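Long-range contact in ribosomal RNA processing protein 6 (Trypanosoma brucei brucei, PDB 4NLC), which probably degrades and trims RNA from the 3' end as a 3'-5' exoribonuclease of the RRP6 family, represented here by its catalytic core: residues Phe102-Gly107 with Glu308-Pro313. The protein carries 1 engineered substitution. Residues are numbered along the deposited sequence; the frame is centred on the assembly and turned at random.
Sequences FYSYQG and EADDSP
With OG of S312 set between its own backbone N and carbonyl carbon (chi1 70°) and CG of D310 anti to N (chi1 -169°), two side chains of 308-313 meet the backbone of 102-107. The carbonyl O of F102 is gripped twice by S312: OG donates in the carbonyl plane, on a lone pair, at 2.7 Å from F102 O, while S312 N, tilted from that plane, lies 3.0 Å from F102 O. S312 is also the N-cap of helix 313-316, its OG bonded to A315 N. Three residues after F102, Y105 N donates to D310 OD1 over 3.2 Å, nearly straight at 162° but from above the carboxylate plane; N15 also binds that oxygen. One water bridges D310 OD2 and S104 OG, another D310 OD1 and Q106 N. Here the loop between exonuclease strands 92-100 and 108-115 meets the turn after helix 289-309 of the HRDC region, joining the exonuclease and HRDC parts of the core. A Schellman motif ends that helix, with D310 at positive phi as its C-prime residue, and S104 CA makes a CA-H...O contact of 3.2 Å with D310 O. D311 OD1, in a salt bridge with R4 outside both segments, lies in plane at the Y103 ring edge, 3.8 Å from Y103 CD1. Y105 CE1 touches P313 CG at 4.1 Å, the side chains crossing at about a right angle, and Y105 OH is hydrogen-bonded to D303 of helix 289-309.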
loop_
_atom_site.group_PDB
_atom_site.type_symbol
_atom_site.label_atom_id
_atom_site.label_comp_id
_atom_site.label_asym_id
_atom_site.label_seq_id
_atom_site.Cartn_x
_atom_site.Cartn_y
_atom_site.Cartn_z
ATOM N N PHE A 102 1.619 -9.586 -4.753
ATOM C CA PHE A 102 1.590 -10.722 -5.705
ATOM C C PHE A 102 0.609 -11.845 -5.336
ATOM O O PHE A 102 -0.215 -12.216 -6.159
ATOM C CB PHE A 102 2.991 -11.294 -5.947
ATOM C CG PHE A 102 3.084 -12.121 -7.208
ATOM C CD1 PHE A 102 3.092 -11.514 -8.458
ATOM C CD2 PHE A 102 3.153 -13.506 -7.149
ATOM C CE1 PHE A 102 3.154 -12.282 -9.625
ATOM C CE2 PHE A 102 3.225 -14.269 -8.316
ATOM C CZ PHE A 102 3.223 -13.650 -9.542
ATOM N N TYR A 103 0.697 -12.382 -4.114
ATOM C CA TYR A 103 -0.159 -13.474 -3.624
ATOM C C TYR A 103 -1.323 -12.964 -2.799
ATOM O O TYR A 103 -1.588 -13.437 -1.687
ATOM C CB TYR A 103 0.672 -14.520 -2.864
ATOM C CG TYR A 103 1.724 -15.181 -3.727
ATOM C CD1 TYR A 103 1.381 -16.178 -4.634
ATOM C CD2 TYR A 103 3.072 -14.845 -3.599
ATOM C CE1 TYR A 103 2.346 -16.810 -5.413
ATOM C CE2 TYR A 103 4.051 -15.490 -4.355
ATOM C CZ TYR A 103 3.680 -16.460 -5.275
ATOM O OH TYR A 103 4.624 -17.097 -6.044
ATOM N N SER A 104 -2.023 -11.976 -3.364
ATOM C CA SER A 104 -3.182 -11.316 -2.793
ATOM C C SER A 104 -3.854 -10.501 -3.894
ATOM O O SER A 104 -3.167 -9.802 -4.669
ATOM C CB SER A 104 -2.780 -10.407 -1.636
ATOM O OG SER A 104 -3.914 -9.716 -1.145
ATOM N N TYR A 105 -5.203 -10.585 -3.956
ATOM C CA TYR A 105 -5.962 -9.831 -4.958
ATOM C C TYR A 105 -5.863 -8.326 -4.746
ATOM O O TYR A 105 -5.416 -7.618 -5.639
ATOM C CB TYR A 105 -7.422 -10.279 -5.029
ATOM C CG TYR A 105 -8.118 -9.629 -6.194
ATOM C CD1 TYR A 105 -7.881 -10.056 -7.501
ATOM C CD2 TYR A 105 -8.955 -8.531 -6.006
ATOM C CE1 TYR A 105 -8.463 -9.409 -8.590
ATOM C CE2 TYR A 105 -9.550 -7.884 -7.089
ATOM C CZ TYR A 105 -9.306 -8.329 -8.377
ATOM O OH TYR A 105 -9.913 -7.698 -9.434
ATOM N N GLN A 106 -6.267 -7.842 -3.571
ATOM C CA GLN A 106 -6.212 -6.418 -3.258
ATOM C C GLN A 106 -4.858 -6.038 -2.706
ATOM O O GLN A 106 -4.492 -4.866 -2.733
ATOM C CB GLN A 106 -7.305 -6.032 -2.241
ATOM C CG GLN A 106 -8.746 -6.210 -2.752
ATOM C CD GLN A 106 -9.755 -5.862 -1.684
ATOM O OE1 GLN A 106 -9.782 -4.751 -1.145
ATOM N NE2 GLN A 106 -10.548 -6.835 -1.294
ATOM N N GLY A 107 -4.130 -7.022 -2.190
ATOM C CA GLY A 107 -2.849 -6.767 -1.552
ATOM C C GLY A 107 -3.069 -6.514 -0.075
ATOM O O GLY A 107 -4.214 -6.390 0.380
ATOM N N GLU A 308 -11.378 -15.220 -6.316
ATOM C CA GLU A 308 -11.679 -16.475 -5.643
ATOM C C GLU A 308 -10.459 -17.053 -4.898
ATOM O O GLU A 308 -10.577 -17.457 -3.741
ATOM C CB GLU A 308 -12.234 -17.487 -6.669
ATOM C CG GLU A 308 -13.539 -17.060 -7.323
ATOM C CD GLU A 308 -14.693 -16.844 -6.359
ATOM O OE1 GLU A 308 -15.138 -17.828 -5.722
ATOM O OE2 GLU A 308 -15.139 -15.680 -6.222
ATOM N N ALA A 309 -9.287 -17.055 -5.539
ATOM C CA ALA A 309 -8.074 -17.606 -4.939
ATOM C C ALA A 309 -7.419 -16.616 -3.981
ATOM O O ALA A 309 -6.567 -17.008 -3.178
ATOM C CB ALA A 309 -7.092 -18.010 -6.029
ATOM N N ASP A 310 -7.861 -15.353 -4.024
ATOM C CA ASP A 310 -7.276 -14.226 -3.295
ATOM C C ASP A 310 -5.795 -14.090 -3.691
ATOM O O ASP A 310 -4.901 -14.002 -2.847
ATOM C CB ASP A 310 -7.498 -14.254 -1.768
ATOM C CG ASP A 310 -7.093 -12.934 -1.105
ATOM O OD1 ASP A 310 -7.113 -11.885 -1.802
ATOM O OD2 ASP A 310 -6.700 -12.961 0.086
ATOM N N ASP A 311 -5.562 -14.127 -5.008
ATOM C CA ASP A 311 -4.251 -13.964 -5.611
ATOM C C ASP A 311 -4.307 -12.781 -6.574
ATOM O O ASP A 311 -5.387 -12.429 -7.036
ATOM C CB ASP A 311 -3.886 -15.245 -6.381
ATOM C CG ASP A 311 -2.954 -16.172 -5.636
ATOM O OD1 ASP A 311 -2.386 -15.747 -4.594
ATOM O OD2 ASP A 311 -2.770 -17.312 -6.097
ATOM N N SER A 312 -3.159 -12.198 -6.924
ATOM C CA SER A 312 -3.221 -11.133 -7.926
ATOM C C SER A 312 -3.489 -11.812 -9.298
ATOM O O SER A 312 -3.121 -12.986 -9.448
ATOM C CB SER A 312 -1.917 -10.344 -7.974
ATOM O OG SER A 312 -0.871 -11.122 -8.525
ATOM N N PRO A 313 -4.116 -11.135 -10.296
ATOM C CA PRO A 313 -4.280 -11.768 -11.622
ATOM C C PRO A 313 -2.962 -12.348 -12.193
ATOM O O PRO A 313 -2.996 -13.405 -12.794
ATOM C CB PRO A 313 -4.859 -10.630 -12.482
ATOM C CG PRO A 313 -5.572 -9.769 -11.507
ATOM C CD PRO A 313 -4.629 -9.751 -10.318
HETATM O O HOH W 1 -5.217 -10.834 0.873
HETATM O O HOH W 2 -7.561 -9.307 -1.162
#